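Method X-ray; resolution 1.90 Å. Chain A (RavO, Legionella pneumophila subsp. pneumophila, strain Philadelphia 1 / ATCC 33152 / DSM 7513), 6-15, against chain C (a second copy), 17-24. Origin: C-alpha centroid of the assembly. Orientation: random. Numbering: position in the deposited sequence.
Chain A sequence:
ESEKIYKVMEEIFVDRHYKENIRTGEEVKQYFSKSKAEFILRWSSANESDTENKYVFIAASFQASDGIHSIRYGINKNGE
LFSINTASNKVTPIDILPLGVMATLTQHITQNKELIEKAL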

ATOM      1  N   TYR A   6       8.974   0.025   0.146  1.00 51.76           N
ATOM      2  CA  TYR A   6       7.769   0.521   0.799  1.00 50.93           C
ATOM      3  C   TYR A   6       7.261   1.797   0.143  1.00 48.59           C
ATOM      4  O   TYR A   6       6.051   2.038   0.117  1.00 46.35           O
ATOM      5  N   LYS A   7       8.159   2.618  -0.404  1.00 50.30           N
ATOM      6  CA  LYS A   7       7.701   3.809  -1.111  1.00 51.48           C
ATOM      7  C   LYS A   7       7.024   3.441  -2.428  1.00 46.29           C
ATOM      8  O   LYS A   7       6.046   4.085  -2.827  1.00 43.58           O
ATOM      9  N   VAL A   8       7.522   2.409  -3.115  1.00 43.35           N
ATOM     10  CA  VAL A   8       6.867   1.954  -4.339  1.00 40.91           C
ATOM     11  C   VAL A   8       5.517   1.326  -4.016  1.00 39.65           C
ATOM     12  O   VAL A   8       4.529   1.548  -4.725  1.00 37.19           O
ATOM     13  N   MET A   9       5.453   0.538  -2.939  1.00 40.28           N
ATOM     14  CA  MET A   9       4.184  -0.047  -2.521  1.00 38.72           C
ATOM     15  C   MET A   9       3.191   1.032  -2.124  1.00 38.94           C
ATOM     16  O   MET A   9       2.000   0.935  -2.441  1.00 37.96           O
ATOM     17  N   GLU A  10       3.662   2.062  -1.417  1.00 35.31           N
ATOM     18  CA  GLU A  10       2.806   3.194  -1.077  1.00 38.16           C
ATOM     19  C   GLU A  10       2.190   3.801  -2.329  1.00 36.82           C
ATOM     20  O   GLU A  10       0.980   4.047  -2.384  1.00 37.41           O
ATOM     21  N   GLU A  11       3.015   4.044  -3.351  1.00 39.11           N
ATOM     22  CA  GLU A  11       2.528   4.668  -4.575  1.00 39.02           C
ATOM     23  C   GLU A  11       1.442   3.822  -5.229  1.00 35.61           C
ATOM     24  O   GLU A  11       0.460   4.358  -5.753  1.00 33.00           O
ATOM     25  N   ILE A  12       1.595   2.499  -5.196  1.00 29.34           N
ATOM     26  CA  ILE A  12       0.620   1.618  -5.837  1.00 32.88           C
ATOM     27  C   ILE A  12      -0.639   1.500  -4.990  1.00 32.35           C
ATOM     28  O   ILE A  12      -1.760   1.650  -5.492  1.00 31.88           O
ATOM     29  N   PHE A  13      -0.478   1.236  -3.692  1.00 32.62           N
ATOM     30  CA  PHE A  13      -1.620   0.863  -2.865  1.00 30.62           C
ATOM     31  C   PHE A  13      -2.540   2.036  -2.555  1.00 31.64           C
ATOM     32  O   PHE A  13      -3.708   1.811  -2.214  1.00 29.11           O
ATOM     33  N   VAL A  14      -2.059   3.279  -2.655  1.00 31.68           N
ATOM     34  CA  VAL A  14      -2.951   4.420  -2.443  1.00 38.70           C
ATOM     35  C   VAL A  14      -3.728   4.790  -3.695  1.00 36.38           C
ATOM     36  O   VAL A  14      -4.661   5.598  -3.613  1.00 34.81           O
ATOM     37  N   ASP A  15      -3.370   4.236  -4.847  1.00 30.45           N
ATOM     38  CA  ASP A  15      -3.978   4.655  -6.098  1.00 33.42           C
ATOM     39  C   ASP A  15      -5.370   4.047  -6.234  1.00 32.60           C
ATOM     40  O   ASP A  15      -5.621   2.920  -5.800  1.00 30.28           O
TER
ATOM     41  N   HIS C  17      -7.740   6.585   5.776  1.00 21.92           N
ATOM     42  CA  HIS C  17      -7.081   7.482   6.714  1.00 23.03           C
ATOM     43  C   HIS C  17      -5.633   7.763   6.332  1.00 24.55           C
ATOM     44  O   HIS C  17      -5.060   8.743   6.819  1.00 23.98           O
ATOM     45  N   TYR C  18      -5.028   6.927   5.497  1.00 23.92           N
ATOM     46  CA  TYR C  18      -3.624   7.116   5.155  1.00 25.43           C
ATOM     47  C   TYR C  18      -3.492   8.233   4.126  1.00 27.14           C
ATOM     48  O   TYR C  18      -4.135   8.195   3.073  1.00 27.87           O
ATOM     49  N   LYS C  19      -2.655   9.225   4.425  1.00 25.82           N
ATOM     50  CA  LYS C  19      -2.508  10.400   3.569  1.00 29.38           C
ATOM     51  C   LYS C  19      -1.074  10.463   3.047  1.00 31.48           C
ATOM     52  O   LYS C  19      -0.173  10.941   3.742  1.00 28.86           O
ATOM     53  N   GLU C  20      -0.867   9.993   1.814  1.00 33.34           N
ATOM     54  CA  GLU C  20       0.480   9.928   1.254  1.00 35.87           C
ATOM     55  C   GLU C  20       1.077  11.303   0.983  1.00 38.68           C
ATOM     56  O   GLU C  20       2.301  11.415   0.848  1.00 39.24           O
ATOM     57  N   ASN C  21       0.255  12.346   0.895  1.00 39.00           N
ATOM     58  CA  ASN C  21       0.734  13.678   0.556  1.00 42.75           C
ATOM     59  C   ASN C  21       0.919  14.575   1.773  1.00 41.28           C
ATOM     60  O   ASN C  21       1.181  15.769   1.610  1.00 43.61           O
ATOM     61  N   ILE C  22       0.805  14.033   2.982  1.00 36.62           N
ATOM     62  CA  ILE C  22       0.943  14.813   4.210  1.00 37.16           C
ATOM     63  C   ILE C  22       2.223  14.368   4.905  1.00 37.01           C
ATOM     64  O   ILE C  22       2.303  13.248   5.426  1.00 35.76           O
ATOM     65  N   ARG C  23       3.223  15.245   4.922  1.00 40.45           N
ATOM     66  CA  ARG C  23       4.537  14.930   5.470  1.00 42.15           C
ATOM     67  C   ARG C  23       4.990  15.885   6.564  1.00 41.50           C
ATOM     68  O   ARG C  23       5.654  15.458   7.510  1.00 41.40           O
ATOM     69  N   THR C  24       4.649  17.163   6.466  1.00 41.35           N
ATOM     70  CA  THR C  24       5.093  18.166   7.420  1.00 43.53           C
ATOM     71  C   THR C  24       3.980  18.509   8.403  1.00 39.83           C
ATOM     72  O   THR C  24       2.799  18.253   8.157  1.00 35.86           O
TER

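Two cationic side chains approach each other unusually closely at this contact: NZ of K7(A) lies 2.9 Å from NH2 of R23(C), a pair of donors that cannot hydrogen-bond to one another. The carboxylate of E10(A) offsets the repulsion by binding both. OE1 of E10(A) accepts a hydrogen bond from K7(A) NZ at 2.7 Å, a salt bridge across one turn of the helix, while OE2 of E10(A) forms a longer salt bridge, 3.3 Å, with R23(C) NH1 near the plane of the guanidinium. OE2 of E10(A) also accepts a very short hydrogen bond, 2.5 Å, from Y18(C) OH.

E10(A) points toward chain C with chi1 and chi2 both t, an extended conformation that carries its acid group out to these partners. K7(A) and R23(C) instead leave their backbones sideways and reach the contact with their ends, K7(A) as m, m, m, t and R23(C) with chi1 and chi2 both m.

Four residues after E10(A), V14(A) (m) supplies the apolar part of the contact. V14(A) CG1 packs against CD1 of Y18(C) at 4.1 Å, and V14(A) CG2 lies 3.8 Å from E20(C) OE2; the tyrosine, chi1 t, points toward chain A. E20(C), chi1 p and chi2 m, also points inward from the type I turn K19(C)–I22(C), whereas K19(C) points away.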

ATOM      1  CB  TYR A   6       8.031   0.741   2.287  1.00 57.33           C
ATOM      2  CG  TYR A   6       8.524  -0.503   2.985  1.00 61.31           C
ATOM      3  CD1 TYR A   6       7.696  -1.608   3.142  1.00 59.96           C
ATOM      4  CD2 TYR A   6       9.819  -0.578   3.476  1.00 67.54           C
ATOM      5  CE1 TYR A   6       8.146  -2.750   3.778  1.00 63.56           C
ATOM      6  CE2 TYR A   6      10.277  -1.714   4.111  1.00 71.01           C
ATOM      7  CZ  TYR A   6       9.436  -2.797   4.259  1.00 68.80           C
ATOM      8  OH  TYR A   6       9.893  -3.929   4.894  1.00 72.59           O
ATOM      9  CB  LYS A   7       8.864   4.771  -1.346  1.00 58.75           C
ATOM     10  CG  LYS A   7       9.546   5.245  -0.070  1.00 66.97           C
ATOM     11  CD  LYS A   7       8.533   5.662   0.987  1.00 69.73           C
ATOM     12  CE  LYS A   7       7.785   6.931   0.601  1.00 71.32           C
ATOM     13  NZ  LYS A   7       6.610   7.139   1.490  1.00 71.55           N
ATOM     14  CB  VAL A   8       7.777   0.978  -5.108  1.00 42.82           C
ATOM     15  CG1 VAL A   8       7.092   0.495  -6.380  1.00 41.00           C
ATOM     16  CG2 VAL A   8       9.109   1.640  -5.443  1.00 45.69           C
ATOM     17  CB  MET A   9       4.404  -1.012  -1.359  1.00 41.36           C
ATOM     18  CG  MET A   9       5.067  -2.312  -1.757  1.00 47.45           C
ATOM     19  SD  MET A   9       5.612  -3.221  -0.305  1.00 55.33           S
ATOM     20  CE  MET A   9       4.184  -3.052   0.757  1.00 54.08           C
ATOM     21  CB  GLU A  10       3.608   4.248  -0.305  1.00 40.84           C
ATOM     22  CG  GLU A  10       2.768   5.375   0.304  1.00 40.20           C
ATOM     23  CD  GLU A  10       3.600   6.610   0.652  1.00 47.26           C
ATOM     24  OE1 GLU A  10       4.457   6.996  -0.168  1.00 53.19           O
ATOM     25  OE2 GLU A  10       3.407   7.195   1.738  1.00 47.34           O
ATOM     26  CB  GLU A  11       3.694   4.887  -5.542  1.00 43.84           C
ATOM     27  CG  GLU A  11       4.115   6.343  -5.689  1.00 52.70           C
ATOM     28  CD  GLU A  11       5.315   6.520  -6.606  1.00 60.07           C
ATOM     29  OE1 GLU A  11       6.438   6.147  -6.205  1.00 63.72           O
ATOM     30  OE2 GLU A  11       5.135   7.037  -7.729  1.00 62.33           O
ATOM     31  CB  ILE A  12       1.247   0.235  -6.110  1.00 32.85           C
ATOM     32  CG1 ILE A  12       2.390   0.351  -7.120  1.00 34.85           C
ATOM     33  CG2 ILE A  12       0.194  -0.768  -6.618  1.00 32.78           C
ATOM     34  CD1 ILE A  12       3.063  -0.972  -7.420  1.00 35.22           C
ATOM     35  CB  PHE A  13      -1.140   0.225  -1.562  1.00 31.03           C
ATOM     36  CG  PHE A  13      -0.495  -1.122  -1.749  1.00 32.63           C
ATOM     37  CD1 PHE A  13      -0.795  -1.901  -2.854  1.00 33.11           C
ATOM     38  CD2 PHE A  13       0.408  -1.609  -0.817  1.00 37.03           C
ATOM     39  CE1 PHE A  13      -0.202  -3.141  -3.027  1.00 35.52           C
ATOM     40  CE2 PHE A  13       1.006  -2.850  -0.983  1.00 37.79           C
ATOM     41  CZ  PHE A  13       0.702  -3.616  -2.087  1.00 36.46           C
ATOM     42  CB  VAL A  14      -2.211   5.685  -1.955  1.00 34.56           C
ATOM     43  CG1 VAL A  14      -1.328   5.384  -0.751  1.00 35.87           C
ATOM     44  CG2 VAL A  14      -1.383   6.286  -3.082  1.00 39.68           C
ATOM     45  CB  ASP A  15      -3.105   4.247  -7.285  1.00 32.09           C
ATOM     46  CG  ASP A  15      -3.604   4.809  -8.600  1.00 35.40           C
ATOM     47  OD1 ASP A  15      -3.166   5.914  -8.981  1.00 38.44           O
ATOM     48  OD2 ASP A  15      -4.452   4.155  -9.246  1.00 35.36           O
TER
ATOM     49  CB  HIS C  17      -7.103   6.908   8.136  1.00 22.95           C
ATOM     50  CG  HIS C  17      -8.476   6.785   8.724  1.00 27.37           C
ATOM     51  ND1 HIS C  17      -9.206   5.618   8.659  1.00 29.36           N
ATOM     52  CD2 HIS C  17      -9.243   7.673   9.399  1.00 30.45           C
ATOM     53  CE1 HIS C  17     -10.371   5.795   9.261  1.00 30.90           C
ATOM     54  NE2 HIS C  17     -10.420   7.034   9.718  1.00 32.91           N
ATOM     55  CB  TYR C  18      -3.000   5.825   4.624  1.00 25.66           C
ATOM     56  CG  TYR C  18      -1.515   6.002   4.432  1.00 23.04           C
ATOM     57  CD1 TYR C  18      -0.990   6.358   3.202  1.00 24.65           C
ATOM     58  CD2 TYR C  18      -0.648   5.885   5.507  1.00 25.47           C
ATOM     59  CE1 TYR C  18       0.375   6.554   3.035  1.00 28.07           C
ATOM     60  CE2 TYR C  18       0.720   6.081   5.352  1.00 25.47           C
ATOM     61  CZ  TYR C  18       1.219   6.416   4.123  1.00 25.17           C
ATOM     62  OH  TYR C  18       2.574   6.611   3.977  1.00 27.51           O
ATOM     63  CB  LYS C  19      -2.882  11.664   4.339  1.00 29.22           C
ATOM     64  CG  LYS C  19      -4.282  11.616   4.942  1.00 28.66           C
ATOM     65  CD  LYS C  19      -5.356  11.374   3.876  1.00 30.51           C
ATOM     66  CE  LYS C  19      -6.764  11.419   4.479  1.00 32.10           C
ATOM     67  NZ  LYS C  19      -7.823  11.007   3.498  1.00 37.42           N
ATOM     68  CB  GLU C  20       0.477   9.112  -0.041  1.00 37.53           C
ATOM     69  CG  GLU C  20      -0.252   9.775  -1.203  1.00 41.37           C
ATOM     70  CD  GLU C  20      -1.753   9.513  -1.192  1.00 42.61           C
ATOM     71  OE1 GLU C  20      -2.275   9.020  -0.167  1.00 40.84           O
ATOM     72  OE2 GLU C  20      -2.409   9.793  -2.217  1.00 46.98           O
ATOM     73  CB  ASN C  21      -0.215  14.340  -0.440  1.00 47.93           C
ATOM     74  CG  ASN C  21      -0.265  13.610  -1.768  1.00 52.40           C
ATOM     75  OD1 ASN C  21      -1.340  13.320  -2.288  1.00 54.99           O
ATOM     76  ND2 ASN C  21       0.905  13.306  -2.319  1.00 54.25           N
ATOM     77  CB  ILE C  22      -0.283  14.654   5.121  1.00 33.70           C
ATOM     78  CG1 ILE C  22      -1.527  15.222   4.434  1.00 33.91           C
ATOM     79  CG2 ILE C  22      -0.061  15.349   6.444  1.00 33.89           C
ATOM     80  CD1 ILE C  22      -2.798  15.106   5.263  1.00 33.23           C
ATOM     81  CB  ARG C  23       5.585  14.921   4.345  1.00 48.35           C
ATOM     82  CG  ARG C  23       5.266  13.960   3.209  1.00 52.77           C
ATOM     83  CD  ARG C  23       5.389  12.507   3.651  1.00 54.69           C
ATOM     84  NE  ARG C  23       6.013  11.686   2.619  1.00 60.07           N
ATOM     85  CZ  ARG C  23       5.431  10.645   2.032  1.00 63.05           C
ATOM     86  NH1 ARG C  23       4.202  10.282   2.374  1.00 60.02           N
ATOM     87  NH2 ARG C  23       6.082   9.964   1.098  1.00 67.43           N
ATOM     88  CB  THR C  24       5.547  19.432   6.695  1.00 47.67           C
ATOM     89  OG1 THR C  24       4.398  20.133   6.206  1.00 47.42           O
ATOM     90  CG2 THR C  24       6.464  19.085   5.528  1.00 49.54           C
TER